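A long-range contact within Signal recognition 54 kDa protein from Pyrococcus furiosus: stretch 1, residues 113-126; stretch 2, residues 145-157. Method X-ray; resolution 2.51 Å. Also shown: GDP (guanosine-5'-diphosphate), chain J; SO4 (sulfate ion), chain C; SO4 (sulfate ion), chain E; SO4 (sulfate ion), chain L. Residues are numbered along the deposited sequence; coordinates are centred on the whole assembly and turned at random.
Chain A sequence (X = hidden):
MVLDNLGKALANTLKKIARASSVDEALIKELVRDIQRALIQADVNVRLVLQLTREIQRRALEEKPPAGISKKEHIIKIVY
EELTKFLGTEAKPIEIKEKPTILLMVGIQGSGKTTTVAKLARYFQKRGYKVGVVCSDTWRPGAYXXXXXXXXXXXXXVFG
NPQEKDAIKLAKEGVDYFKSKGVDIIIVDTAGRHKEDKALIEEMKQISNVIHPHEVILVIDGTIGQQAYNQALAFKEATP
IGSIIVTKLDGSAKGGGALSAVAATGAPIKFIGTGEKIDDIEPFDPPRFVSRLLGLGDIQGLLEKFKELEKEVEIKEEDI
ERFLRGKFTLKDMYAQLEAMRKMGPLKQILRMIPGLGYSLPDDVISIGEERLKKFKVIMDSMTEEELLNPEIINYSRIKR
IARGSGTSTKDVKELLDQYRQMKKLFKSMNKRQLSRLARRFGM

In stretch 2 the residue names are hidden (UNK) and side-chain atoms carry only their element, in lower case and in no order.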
# COMPACT_ATOMS: atom_id res chain seq x y z
N LYS A 113 -5.45 -26.41 15.19
CA LYS A 113 -6.20 -27.21 16.17
C LYS A 113 -5.41 -27.51 17.46
O LYS A 113 -5.88 -27.22 18.56
CB LYS A 113 -6.64 -28.53 15.55
CG LYS A 113 -7.47 -29.38 16.47
CD LYS A 113 -7.83 -30.69 15.79
CE LYS A 113 -6.74 -31.75 15.97
NZ LYS A 113 -5.50 -31.48 15.21
N THR A 114 -4.23 -28.11 17.33
CA THR A 114 -3.42 -28.40 18.51
C THR A 114 -3.37 -27.16 19.42
O THR A 114 -3.75 -27.22 20.61
CB THR A 114 -1.97 -28.83 18.17
OG1 THR A 114 -1.96 -29.77 17.09
CG2 THR A 114 -1.34 -29.47 19.37
N THR A 115 -2.92 -26.03 18.86
CA THR A 115 -2.81 -24.78 19.61
C THR A 115 -4.15 -24.36 20.21
O THR A 115 -4.24 -23.99 21.38
CB THR A 115 -2.29 -23.63 18.72
OG1 THR A 115 -1.10 -24.04 18.03
CG2 THR A 115 -1.97 -22.41 19.58
N THR A 116 -5.20 -24.39 19.40
CA THR A 116 -6.52 -24.06 19.91
C THR A 116 -6.93 -24.98 21.09
O THR A 116 -7.67 -24.55 21.98
CB THR A 116 -7.57 -24.08 18.80
OG1 THR A 116 -7.10 -23.34 17.68
CG2 THR A 116 -8.90 -23.51 19.30
N VAL A 117 -6.45 -26.21 21.12
CA VAL A 117 -6.86 -27.11 22.18
C VAL A 117 -6.29 -26.56 23.48
O VAL A 117 -6.98 -26.54 24.50
CB VAL A 117 -6.40 -28.57 21.93
CG1 VAL A 117 -6.41 -29.41 23.21
CG2 VAL A 117 -7.26 -29.21 20.84
N ALA A 118 -5.05 -26.08 23.43
CA ALA A 118 -4.38 -25.50 24.61
C ALA A 118 -5.02 -24.20 25.04
O ALA A 118 -5.21 -23.96 26.24
CB ALA A 118 -2.90 -25.27 24.33
N LYS A 119 -5.36 -23.36 24.06
CA LYS A 119 -5.99 -22.08 24.33
C LYS A 119 -7.31 -22.25 25.07
O LYS A 119 -7.58 -21.55 26.06
CB LYS A 119 -6.23 -21.31 23.03
CG LYS A 119 -4.97 -20.82 22.33
CD LYS A 119 -5.34 -20.15 21.04
CE LYS A 119 -4.15 -19.64 20.26
NZ LYS A 119 -4.65 -18.73 19.17
N LEU A 120 -8.12 -23.19 24.58
CA LEU A 120 -9.42 -23.51 25.18
C LEU A 120 -9.25 -24.11 26.59
O LEU A 120 -9.94 -23.73 27.53
CB LEU A 120 -10.20 -24.43 24.26
CG LEU A 120 -11.71 -24.53 24.49
CD1 LEU A 120 -12.35 -23.16 24.44
CD2 LEU A 120 -12.29 -25.43 23.45
N ALA A 121 -8.29 -25.01 26.77
CA ALA A 121 -8.03 -25.55 28.10
C ALA A 121 -7.66 -24.44 29.07
O ALA A 121 -8.21 -24.35 30.17
CB ALA A 121 -6.93 -26.59 28.04
N ARG A 122 -6.73 -23.59 28.65
CA ARG A 122 -6.27 -22.48 29.48
C ARG A 122 -7.40 -21.48 29.77
O ARG A 122 -7.50 -20.96 30.88
CB ARG A 122 -5.08 -21.77 28.83
CG ARG A 122 -4.71 -20.43 29.49
CD ARG A 122 -4.24 -20.61 30.92
NE ARG A 122 -3.84 -19.34 31.52
CZ ARG A 122 -3.67 -19.14 32.82
NH1 ARG A 122 -3.88 -20.13 33.67
NH2 ARG A 122 -3.30 -17.95 33.27
N TYR A 123 -8.22 -21.19 28.76
CA TYR A 123 -9.36 -20.30 28.96
C TYR A 123 -10.20 -20.80 30.13
O TYR A 123 -10.58 -20.02 31.01
CB TYR A 123 -10.22 -20.21 27.68
CG TYR A 123 -11.59 -19.57 27.87
CD1 TYR A 123 -11.78 -18.23 27.62
CD2 TYR A 123 -12.69 -20.32 28.28
CE1 TYR A 123 -13.03 -17.64 27.79
CE2 TYR A 123 -13.95 -19.73 28.45
CZ TYR A 123 -14.11 -18.39 28.20
OH TYR A 123 -15.33 -17.77 28.35
N PHE A 124 -10.50 -22.10 30.14
CA PHE A 124 -11.33 -22.65 31.20
C PHE A 124 -10.64 -22.75 32.56
O PHE A 124 -11.26 -22.48 33.59
CB PHE A 124 -11.91 -24.01 30.79
CG PHE A 124 -13.08 -23.89 29.89
CD1 PHE A 124 -13.07 -24.45 28.62
CD2 PHE A 124 -14.19 -23.17 30.30
CE1 PHE A 124 -14.19 -24.33 27.79
CE2 PHE A 124 -15.31 -23.04 29.47
CZ PHE A 124 -15.30 -23.62 28.21
N GLN A 125 -9.37 -23.13 32.55
CA GLN A 125 -8.60 -23.20 33.79
C GLN A 125 -8.45 -21.85 34.49
O GLN A 125 -8.68 -21.72 35.69
CB GLN A 125 -7.22 -23.80 33.52
CG GLN A 125 -6.51 -24.16 34.78
CD GLN A 125 -5.12 -23.55 34.86
OE1 GLN A 125 -4.79 -22.64 34.11
NE2 GLN A 125 -4.30 -24.06 35.76
N LYS A 126 -8.06 -20.83 33.73
CA LYS A 126 -8.08 -19.46 34.21
C LYS A 126 -9.36 -19.11 34.95
O LYS A 126 -9.36 -18.21 35.79
CB LYS A 126 -7.93 -18.47 33.05
CG LYS A 126 -6.54 -17.92 32.86
CD LYS A 126 -6.60 -16.64 32.04
CE LYS A 126 -5.42 -15.73 32.33
NZ LYS A 126 -5.79 -14.29 32.20
N UNK A 145 3.57 -33.93 22.62
CA UNK A 145 4.62 -33.07 23.17
C UNK A 145 4.38 -31.58 23.01
O UNK A 145 4.65 -30.83 23.93
c UNK A 145 5.98 -33.46 22.62
c UNK A 145 6.84 -35.90 22.72
c UNK A 145 6.54 -34.70 23.25
n UNK A 145 7.30 -36.69 23.76
n UNK A 145 6.79 -34.78 24.60
c UNK A 145 7.26 -35.99 24.87
N UNK A 146 3.84 -31.17 21.87
CA UNK A 146 3.41 -29.78 21.68
C UNK A 146 2.41 -29.31 22.74
O UNK A 146 2.47 -28.17 23.21
c UNK A 146 1.80 -28.00 18.66
c UNK A 146 2.25 -28.21 20.09
c UNK A 146 2.84 -29.58 20.30
n UNK A 146 1.16 -26.87 18.39
o UNK A 146 2.02 -28.86 17.80
N UNK A 147 1.49 -30.19 23.12
CA UNK A 147 0.51 -29.87 24.14
C UNK A 147 1.18 -29.79 25.50
O UNK A 147 0.86 -28.92 26.28
c UNK A 147 -2.59 -29.64 23.01
c UNK A 147 -1.68 -30.88 23.00
c UNK A 147 -2.51 -32.15 23.02
c UNK A 147 -0.65 -30.90 24.15
N UNK A 148 2.10 -30.72 25.77
CA UNK A 148 2.89 -30.67 27.00
C UNK A 148 3.62 -29.32 27.11
O UNK A 148 3.57 -28.65 28.15
c UNK A 148 4.49 -33.98 30.03
n UNK A 148 5.17 -33.73 31.13
n UNK A 148 3.49 -33.18 29.67
c UNK A 148 3.41 -33.23 27.20
c UNK A 148 2.66 -33.37 28.49
c UNK A 148 3.94 -31.80 27.04
n UNK A 148 4.81 -35.03 29.29
N UNK A 149 4.30 -28.95 26.02
CA UNK A 149 4.94 -27.64 25.88
C UNK A 149 4.01 -26.46 26.21
O UNK A 149 4.37 -25.57 26.97
o UNK A 149 5.68 -26.86 21.76
n UNK A 149 5.63 -24.65 22.04
c UNK A 149 5.52 -27.49 24.46
c UNK A 149 5.73 -26.05 24.01
c UNK A 149 5.68 -25.89 22.50
N UNK A 150 2.80 -26.47 25.66
CA UNK A 150 1.89 -25.35 25.89
C UNK A 150 1.25 -25.36 27.28
O UNK A 150 0.84 -24.31 27.79
c UNK A 150 1.86 -23.88 23.13
c UNK A 150 1.22 -25.22 23.36
c UNK A 150 0.06 -25.45 22.37
c UNK A 150 0.79 -25.32 24.83
N UNK A 151 1.15 -26.53 27.89
CA UNK A 151 0.21 -26.71 28.98
C UNK A 151 0.83 -27.05 30.34
O UNK A 151 0.20 -26.82 31.36
c UNK A 151 -0.85 -27.74 28.59
c UNK A 151 -2.86 -28.44 27.27
c UNK A 151 -2.73 -26.11 28.17
c UNK A 151 -1.94 -27.29 27.61
N UNK A 152 2.05 -27.57 30.35
CA UNK A 152 2.70 -27.94 31.62
C UNK A 152 2.77 -26.78 32.61
O UNK A 152 2.56 -26.98 33.82
o UNK A 152 3.03 -30.54 30.71
o UNK A 152 5.22 -30.48 30.66
c UNK A 152 4.11 -29.95 30.89
c UNK A 152 4.10 -28.52 31.42
N UNK A 153 3.07 -25.57 32.12
CA UNK A 153 3.22 -24.40 32.98
C UNK A 153 1.97 -24.22 33.80
O UNK A 153 2.02 -23.64 34.88
c UNK A 153 4.19 -22.22 27.52
c UNK A 153 3.63 -23.27 30.69
c UNK A 153 3.44 -23.10 32.18
n UNK A 153 4.67 -22.16 28.77
c UNK A 153 3.86 -21.93 29.97
n UNK A 153 2.89 -22.03 27.28
n UNK A 153 5.03 -22.47 26.52
N UNK A 154 0.85 -24.69 33.29
CA UNK A 154 -0.41 -24.43 33.97
C UNK A 154 -0.85 -25.64 34.77
O UNK A 154 -1.88 -25.62 35.43
c UNK A 154 -0.99 -22.78 32.16
c UNK A 154 -1.48 -23.96 32.98
c UNK A 154 -0.05 -20.64 30.66
c UNK A 154 -0.08 -21.91 30.11
c UNK A 154 -0.96 -21.50 32.70
o UNK A 154 0.40 -19.60 29.89
c UNK A 154 -0.50 -20.42 31.95
c UNK A 154 -0.54 -22.96 30.86
N UNK A 155 -0.03 -26.69 34.72
CA UNK A 155 -0.34 -27.94 35.42
C UNK A 155 -1.64 -28.58 34.92
O UNK A 155 -2.22 -29.43 35.58
n UNK A 155 2.01 -27.89 37.61
n UNK A 155 2.46 -25.94 38.37
c UNK A 155 0.85 -27.15 37.49
c UNK A 155 1.15 -25.92 37.98
c UNK A 155 2.96 -27.14 38.13
c UNK A 155 -0.41 -27.71 36.92
N UNK A 156 -2.07 -28.17 33.74
CA UNK A 156 -3.18 -28.81 33.07
C UNK A 156 -2.69 -30.13 32.53
O UNK A 156 -1.78 -30.18 31.70
c UNK A 156 -3.72 -27.94 31.93
c UNK A 156 -4.27 -26.64 32.50
c UNK A 156 -4.81 -28.68 31.18
c UNK A 156 -4.75 -25.65 31.45
N UNK A 157 -3.31 -31.21 33.01
CA UNK A 157 -2.96 -32.55 32.56
C UNK A 157 -3.18 -32.78 31.07
O UNK A 157 -4.22 -32.42 30.51
o UNK A 157 -4.54 -35.96 34.63
c UNK A 157 -3.84 -34.94 32.60
o UNK A 157 -3.56 -37.24 33.10
c UNK A 157 -3.99 -36.13 33.51
c UNK A 157 -3.73 -33.62 33.35
PB GDP J . -2.18 -28.08 13.71
O1B GDP J . -3.12 -27.18 12.99
O2B GDP J . -1.63 -29.08 12.73
O3B GDP J . -2.91 -28.77 14.84
O3A GDP J . -0.86 -27.30 14.22
PA GDP J . -0.79 -25.97 15.12
O1A GDP J . 0.61 -25.75 15.63
O2A GDP J . -1.76 -26.00 16.26
O5' GDP J . -1.11 -24.83 14.04
C5' GDP J . -0.16 -24.66 12.99
C4' GDP J . 0.38 -23.23 12.95
O4' GDP J . -0.65 -22.21 13.03
C3' GDP J . 1.33 -22.98 14.11
O3' GDP J . 2.45 -22.29 13.53
C2' GDP J . 0.54 -22.09 15.06
O2' GDP J . 1.36 -21.16 15.73
C1' GDP J . -0.34 -21.31 14.11
N9 GDP J . -1.58 -20.81 14.71
C8 GDP J . -2.57 -21.49 15.30
N7 GDP J . -3.57 -20.65 15.69
C5 GDP J . -3.21 -19.40 15.32
C6 GDP J . -3.77 -18.03 15.40
O6 GDP J . -4.89 -17.79 15.92
N1 GDP J . -3.03 -17.03 14.90
C2 GDP J . -1.83 -17.22 14.32
N2 GDP J . -1.16 -16.16 13.84
N3 GDP J . -1.27 -18.44 14.20
C4 GDP J . -1.90 -19.53 14.68
S SO4 C . -8.82 -13.69 30.00
O1 SO4 C . -9.17 -13.90 31.41
O2 SO4 C . -9.74 -12.72 29.42
O3 SO4 C . -7.46 -13.18 29.91
O4 SO4 C . -8.93 -14.97 29.28
S SO4 E . 7.72 -39.96 25.94
O1 SO4 E . 8.78 -40.96 26.03
O2 SO4 E . 8.19 -38.74 26.59
O3 SO4 E . 7.38 -39.72 24.53
O4 SO4 E . 6.51 -40.42 26.62
S SO4 L . 8.52 -35.54 31.20
O1 SO4 L . 7.39 -36.17 31.89
O2 SO4 L . 8.48 -34.10 31.48
O3 SO4 L . 9.80 -36.08 31.66
O4 SO4 L . 8.44 -35.83 29.77

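Position 145 has one carbon leading to a five-membered ring of three carbons and two nitrogens, and it is out of reach of stretch 1. That ring is histidine, H145; its NE2 donates a hydrogen bond to O3 of a sulfate, 3.1 Å away.

Position 146 carries three carbons, the third bearing one oxygen and one nitrogen, and touches T114 and T115. It is a glutamine, Q146. Its CD lies 3.5 Å from T114 CG2, and its NE2 donates to GDP O1A at 3.0 Å. The extended t, t chain carries the amide to the alpha phosphate of GDP, where a neutral donor can meet a phosphate oxygen.

At position 147 four carbons fork at the second and touch T114 and V117, making it leucine, L147. CA-to-CB points sideways, but the end of the side chain comes nearer, so that CD2 lies 3.8 Å from V117 CG1 and 3.6 Å from T114 O. Branching late lets leucine reach across from such a start.

Position 148 shows three carbons, a nitrogen, and a carbon with two more nitrogens, and touches nothing on stretch 1. It is arginine, R148, whose NE forms a salt bridge with position 152, four residues on.

Position 149 has three carbons, the third with one oxygen and one nitrogen, and is out of reach of stretch 1; this is Q149, partly exposed, where a polar amide is readily accommodated.

Position 150, four carbons forked at the second, points toward stretch 1 and touches A118. This leucine, L150, sets CD1 3.6 Å from A118 CB, the small alanine allowing the CA atoms of A118 and L150 to approach to 6.4 Å.

Position 151 has the same four-carbon fork, touches A118 and A121, and is also leucine. L151 CD2 lies 3.9 Å from A118 CB and 4.2 Å from A121 CB, resting against both alanines.

Position 152 has two carbons, the second with two oxygens, and does not touch stretch 1: aspartate, D152, whose OD1 forms the salt bridge with R148 NE at 2.9 Å. Position 153, with three carbons, a nitrogen and a carbon bearing two nitrogens, does not touch it either. It is arginine, R153, exposed, as suits its charge.

Position 154 has one carbon and a six-carbon ring bearing an oxygen, and touches R122 and Q125; hence tyrosine, Y154. R122 CD sits over its face, 3.9 Å from the ring centroid, a CH-pi contact suited to a broad aromatic surface. R122 NH1 also donates to Q125 OE1 at 2.7 Å, linking two residues that pack against the tyrosine.

Position 155 has one carbon and a five-membered ring of three carbons and two nitrogens, and makes no contact with stretch 1: histidine, H155, with a positive phi of 61°, exposed where a polar ring is tolerated.

Position 156 has four carbons, forked at the first, one arm two carbons long, and touches A121 and Q125: isoleucine, I156. CA-to-CB points toward stretch 1, and the longer arm places CD1 3.7 Å from Q125 CB and 4.2 Å from A121 CB, a buried place that suits an apolar chain.

Position 157, three carbons ending in two oxygens, is out of reach of stretch 1. It is glutamate, E157, partly exposed, which suits a charged carboxylate.

The contact thus works by packing, without cross-stretch hydrogen bonds. L150, L151 and I156 pack on A118 and A121, and L147 on V117 and T114. R122 lies over Y154, and GDP joins T114, T115 and Q146 at the opposite end.

Stretch 2, residues 145-157: HQLRQLLDRYHIE
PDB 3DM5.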